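Side-chain contacts in FERM, ARHGEF and pleckstrin domain-containing protein 2 (PDB 6D2K), which acts as a guanine nucleotide exchange factor that activates RAC1, takes part in semaphorin responses and actin remodelling, regulates integrin signalling, and is represented here by its FERM domain: residues 100-103 / 104-108; 109-113 / 114-118; 154-157 / 158-161; 169-172 / 173-176. All coordinates share one frame; numbering follows the deposited sequence.

Contact 1 of 4, residues 100-103 / 104-108; sequences TRYL and FALQL
The carbonyl oxygen of Thr100 receives the backbone N-H of Phe104, with Phe104 N 2.9 Å from Thr100 O, and the same oxygen meets the Phe104 ring at its edge, CD2 lying 3.4 Å from it in the ring plane. The N-H bond is the ordinary i to i+4 bond of a helix. Beyond the backbone the two side chains run alongside each other and point the same way: the methyl CG2 of Thr100 rests 4.1 Å from Phe104 CD2, while its hydroxyl turns elsewhere and hydrogen-bonds to Glu45. These turns belong to helix 98-113, which opens the alpha-helical central lobe of the FERM domain and lies against the ubiquitin-like N-terminal lobe, so that Phe104 also reaches Val85 of strand 79-85 and Leu103 reaches Phe49. A turn apart on the same helix, Tyr102 and Leu106 form a second side-chain pair. The Tyr102 ring lies along the helix beside Leu106 because its CG stands opposite the backbone N (chi1 162°), and Leu106 CG sits over one ring face. Leu106 CD1 makes the closest approach, 3.4 Å from Tyr102 CZ, and lies 3.5 Å from the phenolic OH of Tyr102. Putting a serine at Tyr102 would probably leave Leu106 CD1 without the aromatic surface it rests on. The other branch-to-branch approach is looser, with Leu103 CD2 4.3 Å from Leu106 CD1.

Contact 2 of 4, residues 109-113 / 114-118; sequences KRDLL and EERLT
Arg110 and Glu114 lie side by side and point the same way, their guanidinium and carboxylate planes only 16° apart, yet no N-H of the arginine is aimed at the acid. The touching is done by methylene carbon: Arg110 CG is 3.6 Å from Glu114 CD. The guanidinium of Arg110 is instead bonded to the carbonyl of Leu83. Glu114 spends its charge on two other arginines. Arg116 grips it side-on, bringing NH2 to 2.7 Å and NE to 3.0 Å from Glu114 OE1; both approaches are in the guanidinium plane, but NE is met by the anti lone pair of OE1, whereas NH2 comes from above the carboxylate plane. Glu114 OE2 is salt-bridged to Arg82 of strand 79-85. A glutamine in place of Glu114 would probably leave Arg116 and Arg82 without the negative charge that each pairs with. The Asp111 carboxylate plane is turned 85° from the Arg116 guanidinium, the two chains crossing at a slant. Its CG, beside the backbone N (chi1 -70°), brings Asp111 OD2 to 3.8 Å from the methylene Arg116 CD; OD1 is bridged to Arg196. Asp111 CB packs on Leu117 CB. In the backbone, Asp111 O accepts two N-H groups, from Arg116 N at 2.8 Å and Leu117 N at 3.0 Å, and a water joins the carbonyls of Leu112 and Leu117. Glu115, with its positive phi, turns the chain, and the bonds folded back into the last turn make this the Schellman motif that ends helix 98-113.

Contact 3 of 4, residues 154-157 / 158-161; sequences LPNQ and EKSL
A type II beta turn from Leu154 to Gln157 leads into the N-terminal end of helix 161-168, and here the side chains of Asn156 and Lys159 cross at about a right angle. The lysine touches with carbon: Lys159 CE lies 3.7 Å from Asn156 OD1. Bent at three successive torsions, the Lys159 chain folds back over the asparagine, and its ammonium reaches the same oxygen through a water, 2.6 Å from Lys159 NZ and held more weakly by OD1. The backbone carbonyl of Asn156 is used twice. Lys159 N bonds to Asn156 O at 3.1 Å, and a second water sits 2.8 Å from Asn156 O and 2.8 Å from Ser160 OG. The next carbonyl repeats the pattern, Ser160 N standing 2.8 Å from Gln157 O. Gln157 has CG between its backbone N and carbonyl carbon (chi1 66°), which sends the extended chain back across the turn. Its OE1 accepts from Leu154 N at 3.2 Å, in the carbonyl plane, and from Tyr153 N, while NE2 donates to the carbonyl of Asn151; three bonds to main-chain groups thus fix the rotation of this buried amide. Gln157 and Leu161 both pack on Leu148, so the loop is seated against helix 141-150 at the point where the chain turns from that helix into helix 161-168.

Contact 4 of 4, residues 169-172 / 173-176; sequences QRHT and GQTP
Arg170 meets Gln174 through water rather than directly. A water 3.1 Å from the carbonyl Arg170 O and 2.9 Å from Thr172 O donates to both, and weakly accepts from the amide of Gln174. A second water lies in the plane of the His171 ring, 2.7 Å from His171 ND1, with weaker links to Arg170 O and Gln174 NE2. His171 makes the direct contact: its carbonyl receives the backbone N-H of the glutamine, Gln174 N lying 3.0 Å from His171 O in a fairly straight bond of 163°. That bond closes a type II beta turn from His171 to Gln174, in the loop joining helices 161-168 and 176-187 of the FERM central domain. The Gln174 side chain runs, extended beyond CG, back along the turn, bringing CD to 4.2 Å from His171 CB. The far ring nitrogen of His171 is bonded to Ser129, and the ring stacks on His130, which ties the turn to helix 121-136. Thr172 then carries the chain into Gly173. The positive phi of 79° suits a glycine, since a beta carbon there would run into the carbonyl oxygen of Thr172.

All four contacts lie in the helical central domain of the FERM module and follow one another along the chain. Contacts 1 and 2 share helix 98-113, body and C-terminal end, with centres 13 Å apart, and meet where Leu117 packs on the backbone of Leu108. Contact 3, whose centre is also 13 Å from that of contact 2, touches it through Leu154 and Pro155, which pack on Leu112, Leu113 and Glu115. Contact 4 touches none of the others; its nearest atoms are about 7 Å from contact 1 and 8 Å from contact 3. The four thus sample a helix body, its C-terminal end and two interhelical turns of this lobe.

Contact 1 of 4, residues 100-103 / 104-108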
loop_
_atom_site.group_PDB
_atom_site.type_symbol
_atom_site.label_atom_id
_atom_site.label_comp_id
_atom_site.label_asym_id
_atom_site.label_seq_id
_atom_site.Cartn_x
_atom_site.Cartn_y
_atom_site.Cartn_z
ATOM N N THR A 100 9.242 12.436 1.121
ATOM C CA THR A 100 7.989 11.677 1.128
ATOM C C THR A 100 7.697 11.225 -0.297
ATOM O O THR A 100 7.244 10.103 -0.520
ATOM C CB THR A 100 6.800 12.513 1.624
ATOM O OG1 THR A 100 7.179 13.255 2.786
ATOM C CG2 THR A 100 5.616 11.608 1.983
ATOM N N ARG A 101 7.927 12.101 -1.274
ATOM C CA ARG A 101 7.651 11.718 -2.653
ATOM C C ARG A 101 8.567 10.586 -3.096
ATOM O O ARG A 101 8.164 9.719 -3.880
ATOM C CB ARG A 101 7.814 12.928 -3.576
ATOM C CG ARG A 101 6.814 14.035 -3.256
ATOM C CD ARG A 101 6.803 15.111 -4.339
ATOM N NE ARG A 101 8.027 15.911 -4.389
ATOM C CZ ARG A 101 8.254 16.998 -3.656
ATOM N NH1 ARG A 101 7.353 17.423 -2.781
ATOM N NH2 ARG A 101 9.395 17.668 -3.800
ATOM N N TYR A 102 9.810 10.633 -2.622
ATOM C CA TYR A 102 10.781 9.554 -2.827
ATOM C C TYR A 102 10.242 8.230 -2.262
ATOM O O TYR A 102 10.239 7.215 -2.954
ATOM C CB TYR A 102 12.120 9.931 -2.186
ATOM C CG TYR A 102 13.074 8.783 -1.949
ATOM C CD1 TYR A 102 13.606 8.051 -3.007
ATOM C CD2 TYR A 102 13.460 8.445 -0.659
ATOM C CE1 TYR A 102 14.488 7.004 -2.778
ATOM C CE2 TYR A 102 14.353 7.408 -0.419
ATOM C CZ TYR A 102 14.866 6.694 -1.483
ATOM O OH TYR A 102 15.751 5.664 -1.258
ATOM N N LEU A 103 9.766 8.246 -1.021
ATOM C CA LEU A 103 9.198 7.016 -0.448
ATOM C C LEU A 103 7.981 6.519 -1.228
ATOM O O LEU A 103 7.817 5.316 -1.417
ATOM C CB LEU A 103 8.853 7.198 1.029
ATOM C CG LEU A 103 10.058 7.411 1.953
ATOM C CD1 LEU A 103 9.581 7.351 3.397
ATOM C CD2 LEU A 103 11.183 6.403 1.693
ATOM N N PHE A 104 7.135 7.437 -1.700
ATOM C CA PHE A 104 5.985 7.013 -2.501
ATOM C C PHE A 104 6.423 6.366 -3.817
ATOM O O PHE A 104 5.826 5.384 -4.251
ATOM C CB PHE A 104 5.018 8.180 -2.774
ATOM C CG PHE A 104 3.879 8.268 -1.787
ATOM C CD1 PHE A 104 2.597 7.891 -2.164
ATOM C CD2 PHE A 104 4.081 8.727 -0.492
ATOM C CE1 PHE A 104 1.538 7.953 -1.270
ATOM C CE2 PHE A 104 3.015 8.799 0.417
ATOM C CZ PHE A 104 1.740 8.412 0.024
ATOM N N ALA A 105 7.443 6.912 -4.463
ATOM C CA ALA A 105 7.943 6.288 -5.685
ATOM C C ALA A 105 8.455 4.872 -5.408
ATOM O O ALA A 105 8.234 3.961 -6.227
ATOM C CB ALA A 105 9.045 7.145 -6.329
ATOM N N LEU A 106 9.118 4.685 -4.265
ATOM C CA LEU A 106 9.611 3.357 -3.876
ATOM C C LEU A 106 8.445 2.410 -3.596
ATOM O O LEU A 106 8.512 1.219 -3.901
ATOM C CB LEU A 106 10.509 3.435 -2.629
ATOM C CG LEU A 106 11.889 4.091 -2.829
ATOM C CD1 LEU A 106 12.706 4.015 -1.537
ATOM C CD2 LEU A 106 12.620 3.402 -3.970
ATOM N N GLN A 107 7.366 2.939 -3.023
ATOM C CA GLN A 107 6.198 2.107 -2.743
ATOM C C GLN A 107 5.570 1.644 -4.052
ATOM O O GLN A 107 5.192 0.478 -4.205
ATOM C CB GLN A 107 5.178 2.897 -1.918
ATOM C CG GLN A 107 3.813 2.207 -1.756
ATOM C CD GLN A 107 3.871 0.996 -0.864
ATOM O OE1 GLN A 107 3.502 -0.110 -1.262
ATOM N NE2 GLN A 107 4.319 1.191 0.343
ATOM N N LEU A 108 5.453 2.563 -5.002
ATOM C CA LEU A 108 4.871 2.227 -6.293
ATOM C C LEU A 108 5.749 1.240 -7.048
ATOM O O LEU A 108 5.231 0.345 -7.725
ATOM C CB LEU A 108 4.614 3.499 -7.109
ATOM C CG LEU A 108 3.513 4.348 -6.464
ATOM C CD1 LEU A 108 3.593 5.750 -7.053
ATOM C CD2 LEU A 108 2.111 3.730 -6.640
#

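Contact 2 of 4, residues 109-113 / 114-118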
loop_
_atom_site.group_PDB
_atom_site.type_symbol
_atom_site.label_atom_id
_atom_site.label_comp_id
_atom_site.label_asym_id
_atom_site.label_seq_id
_atom_site.Cartn_x
_atom_site.Cartn_y
_atom_site.Cartn_z
ATOM N N LYS A 109 7.071 1.394 -6.919
ATOM C CA LYS A 109 8.014 0.429 -7.455
ATOM C C LYS A 109 7.718 -0.955 -6.880
ATOM O O LYS A 109 7.664 -1.926 -7.627
ATOM C CB LYS A 109 9.458 0.865 -7.168
ATOM C CG LYS A 109 10.508 -0.185 -7.534
ATOM C CD LYS A 109 11.908 0.304 -7.207
ATOM C CE LYS A 109 12.904 -0.838 -7.337
ATOM N NZ LYS A 109 14.274 -0.470 -6.905
ATOM N N ARG A 110 7.526 -1.031 -5.566
ATOM C CA ARG A 110 7.217 -2.315 -4.934
ATOM C C ARG A 110 5.886 -2.877 -5.435
ATOM O O ARG A 110 5.784 -4.082 -5.711
ATOM C CB ARG A 110 7.196 -2.197 -3.407
ATOM C CG ARG A 110 6.639 -3.445 -2.720
ATOM C CD ARG A 110 6.118 -3.154 -1.306
ATOM N NE ARG A 110 7.212 -2.912 -0.398
ATOM C CZ ARG A 110 7.106 -2.346 0.798
ATOM N NH1 ARG A 110 5.933 -1.932 1.250
ATOM N NH2 ARG A 110 8.199 -2.175 1.525
ATOM N N ASP A 111 4.867 -2.023 -5.557
ATOM C CA ASP A 111 3.553 -2.486 -6.000
ATOM C C ASP A 111 3.596 -2.992 -7.431
ATOM O O ASP A 111 2.872 -3.908 -7.794
ATOM C CB ASP A 111 2.496 -1.377 -5.851
ATOM C CG ASP A 111 2.170 -1.070 -4.401
ATOM O OD1 ASP A 111 1.559 -0.012 -4.143
ATOM O OD2 ASP A 111 2.516 -1.884 -3.514
ATOM N N LEU A 112 4.458 -2.403 -8.248
ATOM C CA LEU A 112 4.638 -2.886 -9.619
ATOM C C LEU A 112 5.303 -4.274 -9.601
ATOM O O LEU A 112 4.830 -5.208 -10.256
ATOM C CB LEU A 112 5.453 -1.871 -10.432
ATOM C CG LEU A 112 5.678 -2.170 -11.916
ATOM C CD1 LEU A 112 4.377 -2.138 -12.679
ATOM C CD2 LEU A 112 6.661 -1.162 -12.509
ATOM N N LEU A 113 6.368 -4.411 -8.818
ATOM C CA LEU A 113 7.111 -5.667 -8.718
ATOM C C LEU A 113 6.236 -6.798 -8.187
ATOM O O LEU A 113 6.298 -7.937 -8.668
ATOM C CB LEU A 113 8.327 -5.483 -7.804
ATOM C CG LEU A 113 9.137 -6.741 -7.470
ATOM C CD1 LEU A 113 9.729 -7.358 -8.733
ATOM C CD2 LEU A 113 10.229 -6.420 -6.467
ATOM N N GLU A 114 5.421 -6.469 -7.193
ATOM C CA GLU A 114 4.530 -7.437 -6.547
ATOM C C GLU A 114 3.236 -7.680 -7.326
ATOM O O GLU A 114 2.387 -8.450 -6.889
ATOM C CB GLU A 114 4.261 -7.006 -5.093
ATOM C CG GLU A 114 5.511 -7.153 -4.234
ATOM C CD GLU A 114 5.347 -6.780 -2.760
ATOM O OE1 GLU A 114 4.265 -6.324 -2.338
ATOM O OE2 GLU A 114 6.337 -6.946 -2.021
ATOM N N GLU A 115 3.105 -7.045 -8.489
ATOM C CA GLU A 115 1.956 -7.236 -9.374
ATOM C C GLU A 115 0.638 -6.763 -8.760
ATOM O O GLU A 115 -0.436 -7.288 -9.065
ATOM C CB GLU A 115 1.880 -8.697 -9.836
ATOM C CG GLU A 115 3.183 -9.165 -10.484
ATOM C CD GLU A 115 3.113 -10.598 -10.970
ATOM O OE1 GLU A 115 2.722 -10.802 -12.135
ATOM O OE2 GLU A 115 3.459 -11.507 -10.189
ATOM N N ARG A 116 0.730 -5.761 -7.894
ATOM C CA ARG A 116 -0.448 -5.080 -7.360
ATOM C C ARG A 116 -0.862 -3.924 -8.255
ATOM O O ARG A 116 -2.042 -3.708 -8.522
ATOM C CB ARG A 116 -0.151 -4.544 -5.963
ATOM C CG ARG A 116 0.154 -5.637 -4.948
ATOM C CD ARG A 116 0.374 -5.070 -3.554
ATOM N NE ARG A 116 1.350 -5.876 -2.826
ATOM C CZ ARG A 116 1.081 -7.054 -2.273
ATOM N NH1 ARG A 116 -0.143 -7.562 -2.353
ATOM N NH2 ARG A 116 2.034 -7.721 -1.633
ATOM N N LEU A 117 0.131 -3.160 -8.691
ATOM C CA LEU A 117 -0.087 -2.039 -9.579
ATOM C C LEU A 117 -0.005 -2.563 -10.993
ATOM O O LEU A 117 1.088 -2.853 -11.480
ATOM C CB LEU A 117 1.008 -0.986 -9.374
ATOM C CG LEU A 117 0.809 0.348 -10.097
ATOM C CD1 LEU A 117 -0.463 0.979 -9.628
ATOM C CD2 LEU A 117 1.985 1.289 -9.865
ATOM N N THR A 118 -1.145 -2.718 -11.653
ATOM C CA THR A 118 -1.118 -3.203 -13.023
ATOM C C THR A 118 -1.430 -2.067 -13.993
ATOM O O THR A 118 -2.020 -1.054 -13.620
ATOM C CB THR A 118 -1.999 -4.454 -13.225
ATOM O OG1 THR A 118 -3.265 -4.264 -12.588
ATOM C CG2 THR A 118 -1.326 -5.683 -12.603
HETATM O O HOH W 1 2.638 -5.261 -11.833
#

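Contact 3 of 4, residues 154-157 / 158-161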
loop_
_atom_site.group_PDB
_atom_site.type_symbol
_atom_site.label_atom_id
_atom_site.label_comp_id
_atom_site.label_asym_id
_atom_site.label_seq_id
_atom_site.Cartn_x
_atom_site.Cartn_y
_atom_site.Cartn_z
ATOM N N LEU A 154 9.948 -6.090 -12.292
ATOM C CA LEU A 154 8.727 -6.767 -12.725
ATOM C C LEU A 154 9.058 -8.222 -13.030
ATOM O O LEU A 154 10.118 -8.509 -13.573
ATOM C CB LEU A 154 8.198 -6.075 -13.988
ATOM C CG LEU A 154 6.835 -6.478 -14.544
ATOM C CD1 LEU A 154 5.715 -6.105 -13.577
ATOM C CD2 LEU A 154 6.621 -5.801 -15.887
ATOM N N PRO A 155 8.160 -9.154 -12.687
ATOM C CA PRO A 155 8.462 -10.522 -13.117
ATOM C C PRO A 155 8.514 -10.598 -14.636
ATOM O O PRO A 155 7.697 -9.976 -15.314
ATOM C CB PRO A 155 7.271 -11.333 -12.585
ATOM C CG PRO A 155 6.678 -10.484 -11.487
ATOM C CD PRO A 155 6.913 -9.064 -11.909
ATOM N N ASN A 156 9.467 -11.351 -15.172
ATOM C CA ASN A 156 9.638 -11.416 -16.614
ATOM C C ASN A 156 9.867 -10.024 -17.208
ATOM O O ASN A 156 9.402 -9.709 -18.300
ATOM C CB ASN A 156 8.440 -12.122 -17.276
ATOM C CG ASN A 156 8.717 -12.518 -18.716
ATOM O OD1 ASN A 156 7.799 -12.673 -19.520
ATOM N ND2 ASN A 156 9.998 -12.659 -19.054
ATOM N N GLN A 157 10.632 -9.198 -16.501
ATOM C CA GLN A 157 10.934 -7.869 -17.002
ATOM C C GLN A 157 11.716 -7.912 -18.316
ATOM O O GLN A 157 11.696 -6.960 -19.089
ATOM C CB GLN A 157 11.696 -7.049 -15.954
ATOM C CG GLN A 157 13.093 -7.557 -15.628
ATOM C CD GLN A 157 13.653 -6.841 -14.424
ATOM O OE1 GLN A 157 12.895 -6.296 -13.617
ATOM N NE2 GLN A 157 14.977 -6.820 -14.293
ATOM N N GLU A 158 12.399 -9.025 -18.567
ATOM C CA GLU A 158 13.196 -9.152 -19.784
ATOM C C GLU A 158 12.342 -8.960 -21.036
ATOM O O GLU A 158 12.849 -8.536 -22.073
ATOM C CB GLU A 158 13.903 -10.513 -19.825
ATOM C CG GLU A 158 14.983 -10.697 -18.760
ATOM C CD GLU A 158 14.479 -11.343 -17.479
ATOM O OE1 GLU A 158 15.311 -11.914 -16.753
ATOM O OE2 GLU A 158 13.266 -11.296 -17.191
ATOM N N LYS A 159 11.054 -9.258 -20.925
ATOM C CA LYS A 159 10.132 -9.107 -22.051
ATOM C C LYS A 159 10.066 -7.650 -22.484
ATOM O O LYS A 159 9.897 -7.346 -23.665
ATOM C CB LYS A 159 8.737 -9.588 -21.666
ATOM C CG LYS A 159 7.671 -9.289 -22.707
ATOM C CD LYS A 159 6.363 -8.922 -22.040
ATOM C CE LYS A 159 5.855 -10.056 -21.173
ATOM N NZ LYS A 159 5.146 -11.091 -21.984
ATOM N N SER A 160 10.225 -6.754 -21.516
ATOM C CA SER A 160 10.049 -5.327 -21.762
ATOM C C SER A 160 11.366 -4.566 -21.800
ATOM O O SER A 160 11.365 -3.337 -21.811
ATOM C CB SER A 160 9.171 -4.716 -20.677
ATOM O OG SER A 160 7.888 -5.317 -20.650
ATOM N N LEU A 161 12.483 -5.285 -21.806
ATOM C CA LEU A 161 13.786 -4.627 -21.765
ATOM C C LEU A 161 13.947 -3.556 -22.843
ATOM O O LEU A 161 14.356 -2.437 -22.550
ATOM C CB LEU A 161 14.926 -5.647 -21.849
ATOM C CG LEU A 161 15.987 -5.464 -20.768
ATOM C CD1 LEU A 161 16.641 -4.106 -20.900
ATOM C CD2 LEU A 161 15.354 -5.619 -19.399
HETATM O O HOH W 2 7.777 -7.516 -18.930
HETATM O O HOH W 3 6.145 -13.511 -22.307
#

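Contact 4 of 4, residues 169-172 / 173-176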
loop_
_atom_site.group_PDB
_atom_site.type_symbol
_atom_site.label_atom_id
_atom_site.label_comp_id
_atom_site.label_asym_id
_atom_site.label_seq_id
_atom_site.Cartn_x
_atom_site.Cartn_y
_atom_site.Cartn_z
ATOM N N GLN A 169 16.202 6.460 -22.503
ATOM C CA GLN A 169 17.017 7.355 -23.328
ATOM C C GLN A 169 16.407 8.749 -23.433
ATOM O O GLN A 169 17.115 9.723 -23.713
ATOM C CB GLN A 169 17.207 6.771 -24.731
ATOM C CG GLN A 169 18.045 5.529 -24.766
ATOM C CD GLN A 169 18.041 4.870 -26.129
ATOM O OE1 GLN A 169 18.437 5.477 -27.127
ATOM N NE2 GLN A 169 17.603 3.616 -26.178
ATOM N N ARG A 170 15.101 8.854 -23.204
ATOM C CA ARG A 170 14.406 10.132 -23.308
ATOM C C ARG A 170 14.583 11.022 -22.079
ATOM O O ARG A 170 14.201 12.187 -22.107
ATOM C CB ARG A 170 12.903 9.917 -23.523
ATOM C CG ARG A 170 12.561 8.950 -24.633
ATOM C CD ARG A 170 11.052 8.782 -24.761
ATOM N NE ARG A 170 10.732 7.886 -25.862
ATOM C CZ ARG A 170 9.506 7.704 -26.344
ATOM N NH1 ARG A 170 8.479 8.361 -25.822
ATOM N NH2 ARG A 170 9.315 6.866 -27.350
ATOM N N HIS A 171 15.124 10.471 -20.991
ATOM C CA HIS A 171 15.115 11.184 -19.712
ATOM C C HIS A 171 16.433 11.845 -19.374
ATOM O O HIS A 171 16.669 12.179 -18.215
ATOM C CB HIS A 171 14.765 10.237 -18.564
ATOM C CG HIS A 171 13.519 9.443 -18.792
ATOM N ND1 HIS A 171 12.451 9.918 -19.522
ATOM C CD2 HIS A 171 13.164 8.208 -18.359
ATOM C CE1 HIS A 171 11.494 9.006 -19.544
ATOM N NE2 HIS A 171 11.899 7.959 -18.841
ATOM N N THR A 172 17.270 12.029 -20.392
ATOM C CA THR A 172 18.578 12.651 -20.245
ATOM C C THR A 172 18.570 13.864 -19.323
ATOM O O THR A 172 17.794 14.794 -19.509
ATOM C CB THR A 172 19.099 13.082 -21.622
ATOM O OG1 THR A 172 19.132 11.936 -22.477
ATOM C CG2 THR A 172 20.500 13.651 -21.499
ATOM N N GLY A 173 19.445 13.846 -18.324
ATOM C CA GLY A 173 19.597 14.975 -17.424
ATOM C C GLY A 173 18.583 15.168 -16.308
ATOM O O GLY A 173 18.722 16.078 -15.494
ATOM N N GLN A 174 17.547 14.336 -16.261
ATOM C CA GLN A 174 16.536 14.495 -15.213
ATOM C C GLN A 174 17.031 14.065 -13.825
ATOM O O GLN A 174 17.728 13.074 -13.684
ATOM C CB GLN A 174 15.226 13.781 -15.592
ATOM C CG GLN A 174 14.454 14.574 -16.653
ATOM C CD GLN A 174 13.231 13.853 -17.185
ATOM O OE1 GLN A 174 12.562 13.101 -16.465
ATOM N NE2 GLN A 174 12.914 14.105 -18.459
ATOM N N THR A 175 16.667 14.844 -12.818
ATOM C CA THR A 175 17.154 14.604 -11.470
ATOM C C THR A 175 16.337 13.488 -10.813
ATOM O O THR A 175 15.284 13.108 -11.314
ATOM C CB THR A 175 17.031 15.862 -10.611
ATOM O OG1 THR A 175 15.648 16.182 -10.421
ATOM C CG2 THR A 175 17.739 17.072 -11.289
ATOM N N PRO A 176 16.811 12.970 -9.676
ATOM C CA PRO A 176 15.995 11.978 -8.972
ATOM C C PRO A 176 14.636 12.546 -8.561
ATOM O O PRO A 176 13.647 11.825 -8.683
ATOM C CB PRO A 176 16.854 11.630 -7.757
ATOM C CG PRO A 176 18.284 11.849 -8.258
ATOM C CD PRO A 176 18.140 13.125 -9.061
HETATM O O HOH W 4 11.309 12.124 -20.621
HETATM O O HOH W 5 15.267 14.807 -20.859
#